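Local coordinates for protein 350aa long hypothetical aspartate-semialdehyde dehydrogenase (Sulfolobus tokodaii, PDB 2EP5) that probably reduces malonyl-CoA to malonate semialdehyde with NADPH, as a member of the aspartate-semialdehyde dehydrogenase family, at residues Q18-M23 and G332-T337; H27-L32 and N276-P281; I120-N125 and T337-E342; S270-K275 and V341-E346. All coordinates share one frame; numbering follows the deposited sequence.

From the N terminus, the chain lays down the first partners of all four contacts in turn: helix 15-24, the approach to strand 30-36, the segment around helix 122-125, and helix 271-274. Residues 276-281 close contact 2, which lies wholly within the longer loop of contact 1. The C-terminal helix 334-347 closes the rest: its beginning completes contact 1, its middle contact 3 and its later turns contact 4. Contacts 1 and 2 each cross contacts 3 and 4. Contacts 3 and 4 end on overlapping segments sharing Val341 and Glu342. Contacts 1 and 3 tie the last helix to the nucleotide-binding region, contact 4 to helix 271-274, whose following loop contact 2 joins to that region.

Contact 1: Q18-M23 and G332-T337; sequences QKMVKM and GAAGIT
Apolar packing carries this contact, and Ala334 is its centre. Its methyl group points at helix 15-24 and fits against Met20, with CB of Ala334 only 3.3 Å from CG of Met20. The backbones come within 5.1 Å, CA of Met20 to CA of Ala334, a spacing that the small alanine permits. The Met20 chain leaves its helix with CG anti to the carbonyl carbon, then bends at chi3 (83°). That bend brings its CE to 3.6 Å from Thr337 CG2, the two side chains crossing at about a right angle. One turn later Met23, of similar shape, reaches the first turn of helix 334-347, its SD 4.1 Å from Ala334 CB and its CE 3.8 Å from Gly335 CA. Flexible methionines can follow such a surface, and glycine offers bare backbone to the methyl. Lys19 adds only its CB, for its long chain leads away.

Helix 15-24 belongs to the Rossmann-type domain, where it makes the beta-alpha-beta crossover from strand 5-10 to strand 30-36. The side chain of Ala334 lies about 10 Å from that of Cys151, the predicted acyl-thioester nucleophile.

No hydrogen bond crosses the contact. The methyl of Thr337 packs on Met20 CE, while Thr337 OG1 is hydrogen-bonded to Asn148. Ala333 is the N-cap residue, and its O accepts the backbone N of Thr337 at 3.2 Å.

Contact 2: H27-L32 and N276-P281; sequences HPYLEL and NLPTAP
Pro278 pushes the rim of its ring into the corner formed by His27, Pro28 and Tyr29. Its CG does most of the touching, 3.7 Å from Tyr29 OH and 3.9 Å from Tyr29 CE1, the proline and tyrosine crossing at about a right angle. The imidazole of His27 meets the same CG obliquely, and Pro28 adds its CG at 4.1 Å from Pro278 CB.

The imidazole turns its edge to the tyrosine, over the centre of that ring's face. Pro28 CD and Leu30 CB flank the imidazole on opposite faces, each near the rim. Tyr29 gets there with CG in the crowded position between backbone N and carbonyl carbon (chi1 47°). An alanine here would probably lose both the phenol against Pro278 and the ring face on which the edge of His27 rests.

Pro278 suits its place as second residue of a type I turn, closed by Ala280 N to Leu277 O at 2.9 Å. The turn follows a Schellman motif, with Asn276 at positive phi, that ends helix 271-274. Thr279 OG1 is hydrogen-bonded to Glu342 of helix 334-347, which runs beside both segments, while Tyr29 and Glu31 pair through their backbones with strand 5-10.

Contact 3: I120-N125 and T337-E342; sequences INPEIN and TILTVE
The apolar part is a proline set against a leucine. Pro122 turns its ring toward helix 334-347, and Leu339 meets it with one methyl: Leu339 CD1 lies 3.3 Å from Pro122 CB and 3.4 Å from Pro122 CG. This is tight, and both leucine torsions are displaced from their usual values (chi1 -144°, chi2 -146°), which is consistent with close packing, though at this resolution they may be imprecise. A proline ring, rigid and without a donor to satisfy, suits such a buried wall. Beside it Ile120 approaches Thr340 obliquely, its CG2 4.1 Å from Thr340 CG2.

Polar groups border this patch without bonding across it. Thr340 holds OG1 beside its own backbone N, where it is hydrogen-bonded to Ile336 O one turn back and to Asn148 ND2. A threonine can thus sit buried with its hydroxyl satisfied and its methyl against Ile120. Glu123 bends at chi2 so that its carboxylate lies across the end of Leu339, OE1 being 3.8 Å from Leu339 CD1. Its charge is answered by a salt bridge to Arg331, and OE2 is hydrogen-bonded to Gln273 NE2.

Within segment 120-125, Asn125 OD1 accepts Asn121 N at 3.1 Å (156° at the hydrogen), in the carbonyl plane. Asn125 N in turn bonds Asn121 O, so the two residues are joined twice across one turn.

The contact seats the C-terminal helix on the part of the NAD-binding region that carries helix 122-125; strand 103-106 packs against Thr337 and Val341, and helix 15-24 against Thr337 and Ile338.

Contact 4: S270-K275 and V341-E346; sequences SLPQQK and VEVMKE
Two helices of unlike length pack here: the short helix 271-274 of the dimerisation-domain region lies against the C-terminal helix 334-347. The buried part is wholly apolar. Leu271 points at the longer helix and lays its CD2 4.3 Å from Val343 CG1, while Pro272 CG meets the other branch, Val343 CG2, at 4.2 Å. A branched valine, with one methyl for each neighbour, suits this position.

Toward solvent the contact changes character. Lys275 and Glu346 cross at about a right angle, and the carboxylate lies against the methylenes: Glu346 OE2 is 3.4 Å from Lys275 CD. The charged ends form no salt bridge: Lys275 NZ stays 4.3 Å from Glu346 OE2, although opposite charges probably still attract. Glu346 gets there with CG anti to the backbone N (chi1 176°) and a bend at chi2, its CG also brushing Leu271 CD2. An alanine here would probably give up that charge attraction and uncover part of Leu271 and the lysine chain.

Ser270 sits at the N-cap position without a side-chain capping bond, its OG going to Glu123 O; Ser270 N donates to a lone pair of Gln273 OE1 at 2.9 Å, with 148° at the hydrogen.

Contact 1: Q18-M23 and G332-T337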
loop_
_atom_site.group_PDB
_atom_site.type_symbol
_atom_site.label_atom_id
_atom_site.label_comp_id
_atom_site.label_asym_id
_atom_site.label_seq_id
_atom_site.Cartn_x
_atom_site.Cartn_y
_atom_site.Cartn_z
ATOM N N GLN A 18 -15.876 -0.070 -19.003
ATOM C CA GLN A 18 -16.849 0.242 -17.964
ATOM C C GLN A 18 -16.966 1.746 -17.775
ATOM O O GLN A 18 -18.057 2.257 -17.547
ATOM C CB GLN A 18 -16.474 -0.458 -16.651
ATOM C CG GLN A 18 -16.426 -1.986 -16.787
ATOM C CD GLN A 18 -16.235 -2.699 -15.459
ATOM O OE1 GLN A 18 -15.800 -3.856 -15.416
ATOM N NE2 GLN A 18 -16.570 -2.018 -14.369
ATOM N N LYS A 19 -15.850 2.463 -17.879
ATOM C CA LYS A 19 -15.880 3.921 -17.758
ATOM C C LYS A 19 -16.790 4.494 -18.850
ATOM O O LYS A 19 -17.641 5.341 -18.590
ATOM C CB LYS A 19 -14.480 4.515 -17.938
ATOM C CG LYS A 19 -13.750 4.810 -16.648
ATOM C CD LYS A 19 -14.369 5.983 -15.894
ATOM C CE LYS A 19 -13.815 6.045 -14.478
ATOM N NZ LYS A 19 -14.384 7.170 -13.689
ATOM N N MET A 20 -16.595 4.026 -20.078
ATOM C CA MET A 20 -17.388 4.505 -21.199
ATOM C C MET A 20 -18.863 4.161 -21.026
ATOM O O MET A 20 -19.734 4.992 -21.276
ATOM C CB MET A 20 -16.843 3.921 -22.508
ATOM C CG MET A 20 -15.444 4.410 -22.831
ATOM S SD MET A 20 -14.748 3.695 -24.316
ATOM C CE MET A 20 -15.475 4.738 -25.571
ATOM N N VAL A 21 -19.141 2.935 -20.603
ATOM C CA VAL A 21 -20.516 2.520 -20.385
ATOM C C VAL A 21 -21.161 3.477 -19.390
ATOM O O VAL A 21 -22.295 3.913 -19.587
ATOM C CB VAL A 21 -20.591 1.080 -19.836
ATOM C CG1 VAL A 21 -21.981 0.798 -19.269
ATOM C CG2 VAL A 21 -20.297 0.089 -20.949
ATOM N N LYS A 22 -20.431 3.821 -18.330
ATOM C CA LYS A 22 -20.965 4.725 -17.312
ATOM C C LYS A 22 -21.196 6.132 -17.844
ATOM O O LYS A 22 -22.206 6.760 -17.534
ATOM C CB LYS A 22 -20.035 4.786 -16.094
ATOM C CG LYS A 22 -20.662 5.486 -14.898
ATOM C CD LYS A 22 -19.751 5.509 -13.675
ATOM C CE LYS A 22 -18.556 6.442 -13.868
ATOM N NZ LYS A 22 -17.645 6.446 -12.680
ATOM N N MET A 23 -20.262 6.625 -18.651
ATOM C CA MET A 23 -20.371 7.966 -19.217
ATOM C C MET A 23 -21.446 8.072 -20.302
ATOM O O MET A 23 -22.034 9.138 -20.497
ATOM C CB MET A 23 -19.011 8.405 -19.779
ATOM C CG MET A 23 -17.934 8.610 -18.712
ATOM S SD MET A 23 -16.307 9.024 -19.397
ATOM C CE MET A 23 -16.590 10.690 -19.986
ATOM N N GLY A 332 -7.353 9.993 -20.779
ATOM C CA GLY A 332 -6.503 9.084 -21.516
ATOM C C GLY A 332 -7.157 7.987 -22.325
ATOM O O GLY A 332 -6.452 7.255 -23.012
ATOM N N ALA A 333 -8.481 7.852 -22.245
ATOM C CA ALA A 333 -9.179 6.810 -22.996
ATOM C C ALA A 333 -10.673 7.063 -23.207
ATOM O O ALA A 333 -11.060 7.630 -24.231
ATOM C CB ALA A 333 -8.972 5.458 -22.324
ATOM N N ALA A 334 -11.500 6.646 -22.243
ATOM C CA ALA A 334 -12.961 6.791 -22.322
ATOM C C ALA A 334 -13.472 8.164 -22.745
ATOM O O ALA A 334 -14.183 8.293 -23.744
ATOM C CB ALA A 334 -13.599 6.405 -20.990
ATOM N N GLY A 335 -13.113 9.186 -21.978
ATOM C CA GLY A 335 -13.556 10.530 -22.274
ATOM C C GLY A 335 -13.119 11.114 -23.603
ATOM O O GLY A 335 -13.895 11.835 -24.231
ATOM N N ILE A 336 -11.898 10.830 -24.054
ATOM C CA ILE A 336 -11.473 11.409 -25.331
ATOM C C ILE A 336 -12.116 10.732 -26.534
ATOM O O ILE A 336 -12.301 11.361 -27.566
ATOM C CB ILE A 336 -9.935 11.400 -25.519
ATOM C CG1 ILE A 336 -9.368 10.025 -25.210
ATOM C CG2 ILE A 336 -9.311 12.468 -24.666
ATOM C CD1 ILE A 336 -7.941 9.880 -25.630
ATOM N N THR A 337 -12.455 9.456 -26.403
ATOM C CA THR A 337 -13.100 8.741 -27.494
ATOM C C THR A 337 -14.504 9.314 -27.674
ATOM O O THR A 337 -14.938 9.611 -28.786
ATOM C CB THR A 337 -13.220 7.241 -27.190
ATOM O OG1 THR A 337 -11.913 6.673 -27.087
ATOM C CG2 THR A 337 -13.996 6.527 -28.297
#

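Contact 2: H27-L32 and N276-P281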
loop_
_atom_site.group_PDB
_atom_site.type_symbol
_atom_site.label_atom_id
_atom_site.label_comp_id
_atom_site.label_asym_id
_atom_site.label_seq_id
_atom_site.Cartn_x
_atom_site.Cartn_y
_atom_site.Cartn_z
ATOM N N HIS A 27 -25.604 9.997 -21.439
ATOM C CA HIS A 27 -25.263 10.966 -22.476
ATOM C C HIS A 27 -26.489 11.582 -23.151
ATOM O O HIS A 27 -27.471 10.895 -23.416
ATOM C CB HIS A 27 -24.380 10.324 -23.545
ATOM C CG HIS A 27 -23.727 11.321 -24.451
ATOM N ND1 HIS A 27 -22.415 11.717 -24.298
ATOM C CD2 HIS A 27 -24.224 12.058 -25.474
ATOM C CE1 HIS A 27 -22.134 12.654 -25.185
ATOM N NE2 HIS A 27 -23.215 12.881 -25.910
ATOM N N PRO A 28 -26.440 12.895 -23.438
ATOM C CA PRO A 28 -27.524 13.644 -24.088
ATOM C C PRO A 28 -28.039 13.044 -25.406
ATOM O O PRO A 28 -29.232 12.784 -25.538
ATOM C CB PRO A 28 -26.909 15.028 -24.295
ATOM C CG PRO A 28 -26.020 15.167 -23.122
ATOM C CD PRO A 28 -25.357 13.810 -23.023
ATOM N N TYR A 29 -27.149 12.834 -26.377
ATOM C CA TYR A 29 -27.561 12.280 -27.669
ATOM C C TYR A 29 -26.926 10.958 -28.106
ATOM O O TYR A 29 -27.417 10.318 -29.033
ATOM C CB TYR A 29 -27.370 13.313 -28.784
ATOM C CG TYR A 29 -26.034 14.014 -28.786
ATOM C CD1 TYR A 29 -25.813 15.130 -27.983
ATOM C CD2 TYR A 29 -24.997 13.579 -29.610
ATOM C CE1 TYR A 29 -24.594 15.798 -28.005
ATOM C CE2 TYR A 29 -23.775 14.239 -29.639
ATOM C CZ TYR A 29 -23.582 15.346 -28.838
ATOM O OH TYR A 29 -22.384 16.021 -28.879
ATOM N N LEU A 30 -25.837 10.553 -27.461
ATOM C CA LEU A 30 -25.186 9.290 -27.799
ATOM C C LEU A 30 -25.932 8.168 -27.076
ATOM O O LEU A 30 -25.874 8.072 -25.856
ATOM C CB LEU A 30 -23.717 9.323 -27.361
ATOM C CG LEU A 30 -22.610 9.569 -28.395
ATOM C CD1 LEU A 30 -23.078 10.494 -29.497
ATOM C CD2 LEU A 30 -21.388 10.131 -27.684
ATOM N N GLU A 31 -26.634 7.328 -27.832
ATOM C CA GLU A 31 -27.406 6.228 -27.258
ATOM C C GLU A 31 -26.743 4.865 -27.435
ATOM O O GLU A 31 -26.768 4.280 -28.524
ATOM C CB GLU A 31 -28.809 6.196 -27.873
ATOM C CG GLU A 31 -29.672 5.014 -27.424
ATOM C CD GLU A 31 -31.124 5.133 -27.878
ATOM O OE1 GLU A 31 -31.358 5.506 -29.049
ATOM O OE2 GLU A 31 -32.033 4.845 -27.066
ATOM N N LEU A 32 -26.164 4.360 -26.352
ATOM C CA LEU A 32 -25.494 3.069 -26.370
ATOM C C LEU A 32 -26.544 1.970 -26.463
ATOM O O LEU A 32 -27.328 1.760 -25.528
ATOM C CB LEU A 32 -24.651 2.899 -25.104
ATOM C CG LEU A 32 -23.950 1.554 -24.908
ATOM C CD1 LEU A 32 -23.027 1.274 -26.090
ATOM C CD2 LEU A 32 -23.170 1.575 -23.594
ATOM N N ASN A 276 -19.169 23.992 -26.530
ATOM C CA ASN A 276 -19.703 23.437 -25.294
ATOM C C ASN A 276 -20.170 22.003 -25.471
ATOM O O ASN A 276 -21.325 21.684 -25.198
ATOM C CB ASN A 276 -20.874 24.279 -24.799
ATOM C CG ASN A 276 -20.473 25.690 -24.492
ATOM O OD1 ASN A 276 -20.172 26.466 -25.393
ATOM N ND2 ASN A 276 -20.452 26.035 -23.211
ATOM N N LEU A 277 -19.272 21.141 -25.931
ATOM C CA LEU A 277 -19.619 19.746 -26.132
ATOM C C LEU A 277 -19.774 19.087 -24.758
ATOM O O LEU A 277 -18.981 19.338 -23.846
ATOM C CB LEU A 277 -18.537 19.057 -26.972
ATOM C CG LEU A 277 -18.234 19.739 -28.318
ATOM C CD1 LEU A 277 -17.206 18.935 -29.085
ATOM C CD2 LEU A 277 -19.512 19.865 -29.143
ATOM N N PRO A 278 -20.804 18.239 -24.597
ATOM C CA PRO A 278 -21.107 17.530 -23.347
ATOM C C PRO A 278 -19.950 16.925 -22.565
ATOM O O PRO A 278 -19.959 16.951 -21.334
ATOM C CB PRO A 278 -22.138 16.476 -23.777
ATOM C CG PRO A 278 -21.951 16.355 -25.259
ATOM C CD PRO A 278 -21.685 17.766 -25.677
ATOM N N THR A 279 -18.955 16.390 -23.265
ATOM C CA THR A 279 -17.822 15.770 -22.592
ATOM C C THR A 279 -16.573 16.659 -22.501
ATOM O O THR A 279 -15.544 16.240 -21.964
ATOM C CB THR A 279 -17.476 14.442 -23.278
ATOM O OG1 THR A 279 -18.649 13.621 -23.305
ATOM C CG2 THR A 279 -16.366 13.698 -22.525
ATOM N N ALA A 280 -16.672 17.886 -23.006
ATOM C CA ALA A 280 -15.549 18.821 -22.962
ATOM C C ALA A 280 -15.499 19.593 -21.641
ATOM O O ALA A 280 -16.478 20.220 -21.245
ATOM C CB ALA A 280 -15.646 19.804 -24.112
ATOM N N PRO A 281 -14.354 19.565 -20.946
ATOM C CA PRO A 281 -14.256 20.296 -19.675
ATOM C C PRO A 281 -14.185 21.798 -19.958
ATOM O O PRO A 281 -13.781 22.193 -21.050
ATOM C CB PRO A 281 -12.960 19.761 -19.076
ATOM C CG PRO A 281 -12.107 19.571 -20.290
ATOM C CD PRO A 281 -13.070 18.926 -21.288
#

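Contact 3: I120-N125 and T337-E342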
loop_
_atom_site.group_PDB
_atom_site.type_symbol
_atom_site.label_atom_id
_atom_site.label_comp_id
_atom_site.label_asym_id
_atom_site.label_seq_id
_atom_site.Cartn_x
_atom_site.Cartn_y
_atom_site.Cartn_z
ATOM N N ILE A 120 -6.731 11.407 -32.800
ATOM C CA ILE A 120 -7.335 12.545 -32.136
ATOM C C ILE A 120 -7.344 12.691 -30.627
ATOM O O ILE A 120 -7.560 11.741 -29.880
ATOM C CB ILE A 120 -8.806 12.720 -32.597
ATOM C CG1 ILE A 120 -8.874 12.784 -34.128
ATOM C CG2 ILE A 120 -9.399 14.001 -32.004
ATOM C CD1 ILE A 120 -8.066 13.913 -34.735
ATOM N N ASN A 121 -7.096 13.933 -30.222
ATOM C CA ASN A 121 -7.155 14.397 -28.846
ATOM C C ASN A 121 -7.823 15.733 -29.161
ATOM O O ASN A 121 -7.153 16.724 -29.466
ATOM C CB ASN A 121 -5.771 14.608 -28.223
ATOM C CG ASN A 121 -5.855 14.841 -26.718
ATOM O OD1 ASN A 121 -6.953 14.976 -26.171
ATOM N ND2 ASN A 121 -4.705 14.890 -26.044
ATOM N N PRO A 122 -9.168 15.760 -29.114
ATOM C CA PRO A 122 -10.045 16.905 -29.394
ATOM C C PRO A 122 -9.432 18.310 -29.354
ATOM O O PRO A 122 -9.242 18.942 -30.392
ATOM C CB PRO A 122 -11.174 16.715 -28.391
ATOM C CG PRO A 122 -11.327 15.232 -28.378
ATOM C CD PRO A 122 -9.887 14.759 -28.299
ATOM N N GLU A 123 -9.135 18.798 -28.157
ATOM C CA GLU A 123 -8.563 20.128 -27.995
ATOM C C GLU A 123 -7.271 20.340 -28.781
ATOM O O GLU A 123 -7.032 21.413 -29.327
ATOM C CB GLU A 123 -8.288 20.412 -26.509
ATOM C CG GLU A 123 -9.530 20.552 -25.633
ATOM C CD GLU A 123 -10.052 19.228 -25.100
ATOM O OE1 GLU A 123 -9.742 18.174 -25.685
ATOM O OE2 GLU A 123 -10.793 19.240 -24.098
ATOM N N ILE A 124 -6.445 19.309 -28.850
ATOM C CA ILE A 124 -5.157 19.409 -29.517
ATOM C C ILE A 124 -5.134 19.420 -31.051
ATOM O O ILE A 124 -4.485 20.279 -31.652
ATOM C CB ILE A 124 -4.221 18.286 -29.011
ATOM C CG1 ILE A 124 -4.249 18.242 -27.480
ATOM C CG2 ILE A 124 -2.800 18.524 -29.489
ATOM C CD1 ILE A 124 -3.898 19.562 -26.814
ATOM N N ASN A 125 -5.829 18.481 -31.688
ATOM C CA ASN A 125 -5.799 18.416 -33.145
ATOM C C ASN A 125 -7.098 17.982 -33.822
ATOM O O ASN A 125 -7.089 17.090 -34.671
ATOM C CB ASN A 125 -4.664 17.481 -33.585
ATOM C CG ASN A 125 -4.869 16.056 -33.106
ATOM O OD1 ASN A 125 -5.518 15.821 -32.090
ATOM N ND2 ASN A 125 -4.306 15.100 -33.826
ATOM N N THR A 337 -12.455 9.456 -26.403
ATOM C CA THR A 337 -13.100 8.741 -27.494
ATOM C C THR A 337 -14.504 9.314 -27.674
ATOM O O THR A 337 -14.938 9.611 -28.786
ATOM C CB THR A 337 -13.220 7.241 -27.190
ATOM O OG1 THR A 337 -11.913 6.673 -27.087
ATOM C CG2 THR A 337 -13.996 6.527 -28.297
ATOM N N ILE A 338 -15.205 9.471 -26.560
ATOM C CA ILE A 338 -16.559 10.002 -26.577
ATOM C C ILE A 338 -16.524 11.458 -27.034
ATOM O O ILE A 338 -17.391 11.904 -27.793
ATOM C CB ILE A 338 -17.198 9.874 -25.161
ATOM C CG1 ILE A 338 -17.442 8.392 -24.848
ATOM C CG2 ILE A 338 -18.493 10.670 -25.078
ATOM C CD1 ILE A 338 -17.840 8.116 -23.404
ATOM N N LEU A 339 -15.512 12.194 -26.584
ATOM C CA LEU A 339 -15.375 13.600 -26.954
ATOM C C LEU A 339 -15.059 13.695 -28.446
ATOM O O LEU A 339 -15.463 14.643 -29.126
ATOM C CB LEU A 339 -14.245 14.268 -26.155
ATOM C CG LEU A 339 -14.428 15.730 -25.725
ATOM C CD1 LEU A 339 -13.081 16.427 -25.756
ATOM C CD2 LEU A 339 -15.396 16.461 -26.625
ATOM N N THR A 340 -14.326 12.708 -28.954
ATOM C CA THR A 340 -13.971 12.694 -30.364
ATOM C C THR A 340 -15.232 12.535 -31.193
ATOM O O THR A 340 -15.390 13.197 -32.216
ATOM C CB THR A 340 -12.976 11.556 -30.687
ATOM O OG1 THR A 340 -11.758 11.772 -29.961
ATOM C CG2 THR A 340 -12.661 11.525 -32.183
ATOM N N VAL A 341 -16.139 11.667 -30.743
ATOM C CA VAL A 341 -17.396 11.465 -31.463
ATOM C C VAL A 341 -18.220 12.759 -31.435
ATOM O O VAL A 341 -18.789 13.161 -32.454
ATOM C CB VAL A 341 -18.259 10.320 -30.852
ATOM C CG1 VAL A 341 -19.540 10.162 -31.659
ATOM C CG2 VAL A 341 -17.486 9.009 -30.855
ATOM N N GLU A 342 -18.272 13.418 -30.280
ATOM C CA GLU A 342 -19.035 14.663 -30.181
ATOM C C GLU A 342 -18.518 15.682 -31.203
ATOM O O GLU A 342 -19.299 16.329 -31.904
ATOM C CB GLU A 342 -18.943 15.245 -28.765
ATOM C CG GLU A 342 -19.195 14.219 -27.667
ATOM C CD GLU A 342 -19.284 14.829 -26.275
ATOM O OE1 GLU A 342 -18.675 15.891 -26.032
ATOM O OE2 GLU A 342 -19.957 14.233 -25.412
#

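Contact 4: S270-K275 and V341-E346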
loop_
_atom_site.group_PDB
_atom_site.type_symbol
_atom_site.label_atom_id
_atom_site.label_comp_id
_atom_site.label_asym_id
_atom_site.label_seq_id
_atom_site.Cartn_x
_atom_site.Cartn_y
_atom_site.Cartn_z
ATOM N N SER A 270 -10.293 25.331 -26.735
ATOM C CA SER A 270 -10.327 24.961 -28.138
ATOM C C SER A 270 -11.775 24.805 -28.594
ATOM O O SER A 270 -12.696 25.241 -27.902
ATOM C CB SER A 270 -9.544 23.661 -28.342
ATOM O OG SER A 270 -9.375 23.369 -29.714
ATOM N N LEU A 271 -11.968 24.181 -29.753
ATOM C CA LEU A 271 -13.297 23.973 -30.321
ATOM C C LEU A 271 -14.260 23.259 -29.375
ATOM O O LEU A 271 -15.428 23.642 -29.269
ATOM C CB LEU A 271 -13.186 23.202 -31.640
ATOM C CG LEU A 271 -14.481 22.891 -32.399
ATOM C CD1 LEU A 271 -14.192 22.816 -33.893
ATOM C CD2 LEU A 271 -15.080 21.586 -31.896
ATOM N N PRO A 272 -13.790 22.204 -28.683
ATOM C CA PRO A 272 -14.669 21.480 -27.756
ATOM C C PRO A 272 -15.248 22.400 -26.673
ATOM O O PRO A 272 -16.391 22.227 -26.250
ATOM C CB PRO A 272 -13.752 20.404 -27.178
ATOM C CG PRO A 272 -12.802 20.128 -28.313
ATOM C CD PRO A 272 -12.491 21.518 -28.824
ATOM N N GLN A 273 -14.457 23.373 -26.227
ATOM C CA GLN A 273 -14.911 24.317 -25.205
ATOM C C GLN A 273 -15.837 25.369 -25.816
ATOM O O GLN A 273 -16.792 25.817 -25.187
ATOM C CB GLN A 273 -13.721 25.031 -24.555
ATOM C CG GLN A 273 -12.932 24.206 -23.553
ATOM C CD GLN A 273 -12.184 23.045 -24.184
ATOM O OE1 GLN A 273 -11.540 23.194 -25.229
ATOM N NE2 GLN A 273 -12.248 21.885 -23.542
ATOM N N GLN A 274 -15.540 25.757 -27.048
ATOM C CA GLN A 274 -16.319 26.767 -27.740
ATOM C C GLN A 274 -17.721 26.292 -28.098
ATOM O O GLN A 274 -18.681 27.049 -27.986
ATOM C CB GLN A 274 -15.577 27.206 -28.998
ATOM C CG GLN A 274 -14.286 27.955 -28.714
ATOM C CD GLN A 274 -13.376 28.019 -29.928
ATOM O OE1 GLN A 274 -13.838 28.206 -31.056
ATOM N NE2 GLN A 274 -12.074 27.871 -29.702
ATOM N N LYS A 275 -17.837 25.042 -28.527
ATOM C CA LYS A 275 -19.134 24.495 -28.896
ATOM C C LYS A 275 -19.811 23.864 -27.688
ATOM O O LYS A 275 -20.889 23.275 -27.806
ATOM C CB LYS A 275 -18.973 23.451 -29.999
ATOM C CG LYS A 275 -18.223 23.952 -31.213
ATOM C CD LYS A 275 -18.884 25.176 -31.823
ATOM C CE LYS A 275 -18.140 25.619 -33.072
ATOM N NZ LYS A 275 -18.698 26.868 -33.653
ATOM N N VAL A 341 -16.139 11.667 -30.743
ATOM C CA VAL A 341 -17.396 11.465 -31.463
ATOM C C VAL A 341 -18.220 12.759 -31.435
ATOM O O VAL A 341 -18.789 13.161 -32.454
ATOM C CB VAL A 341 -18.259 10.320 -30.852
ATOM C CG1 VAL A 341 -19.540 10.162 -31.659
ATOM C CG2 VAL A 341 -17.486 9.009 -30.855
ATOM N N GLU A 342 -18.272 13.418 -30.280
ATOM C CA GLU A 342 -19.035 14.663 -30.181
ATOM C C GLU A 342 -18.518 15.682 -31.203
ATOM O O GLU A 342 -19.299 16.329 -31.904
ATOM C CB GLU A 342 -18.943 15.245 -28.765
ATOM C CG GLU A 342 -19.195 14.219 -27.667
ATOM C CD GLU A 342 -19.284 14.829 -26.275
ATOM O OE1 GLU A 342 -18.675 15.891 -26.032
ATOM O OE2 GLU A 342 -19.957 14.233 -25.412
ATOM N N VAL A 343 -17.199 15.817 -31.291
ATOM C CA VAL A 343 -16.594 16.748 -32.235
ATOM C C VAL A 343 -16.984 16.404 -33.678
ATOM O O VAL A 343 -17.337 17.287 -34.460
ATOM C CB VAL A 343 -15.049 16.732 -32.126
ATOM C CG1 VAL A 343 -14.443 17.534 -33.268
ATOM C CG2 VAL A 343 -14.607 17.298 -30.777
ATOM N N MET A 344 -16.906 15.120 -34.018
ATOM C CA MET A 344 -17.239 14.651 -35.357
ATOM C C MET A 344 -18.670 15.032 -35.728
ATOM O O MET A 344 -18.934 15.450 -36.853
ATOM C CB MET A 344 -17.056 13.131 -35.445
ATOM C CG MET A 344 -15.603 12.665 -35.429
ATOM S SD MET A 344 -15.433 10.867 -35.309
ATOM C CE MET A 344 -15.679 10.359 -37.007
ATOM N N LYS A 345 -19.595 14.890 -34.783
ATOM C CA LYS A 345 -20.983 15.257 -35.044
ATOM C C LYS A 345 -21.026 16.769 -35.272
ATOM O O LYS A 345 -21.655 17.252 -36.213
ATOM C CB LYS A 345 -21.871 14.867 -33.857
ATOM C CG LYS A 345 -23.331 15.300 -33.985
ATOM C CD LYS A 345 -24.017 14.641 -35.173
ATOM C CE LYS A 345 -25.458 15.129 -35.329
ATOM N NZ LYS A 345 -26.169 14.460 -36.459
ATOM N N GLU A 346 -20.336 17.506 -34.408
ATOM C CA GLU A 346 -20.268 18.962 -34.497
ATOM C C GLU A 346 -19.713 19.448 -35.840
ATOM O O GLU A 346 -20.135 20.482 -36.356
ATOM C CB GLU A 346 -19.400 19.502 -33.355
ATOM C CG GLU A 346 -19.147 21.006 -33.375
ATOM C CD GLU A 346 -20.425 21.807 -33.281
ATOM O OE1 GLU A 346 -21.383 21.315 -32.644
ATOM O OE2 GLU A 346 -20.471 22.928 -33.832
#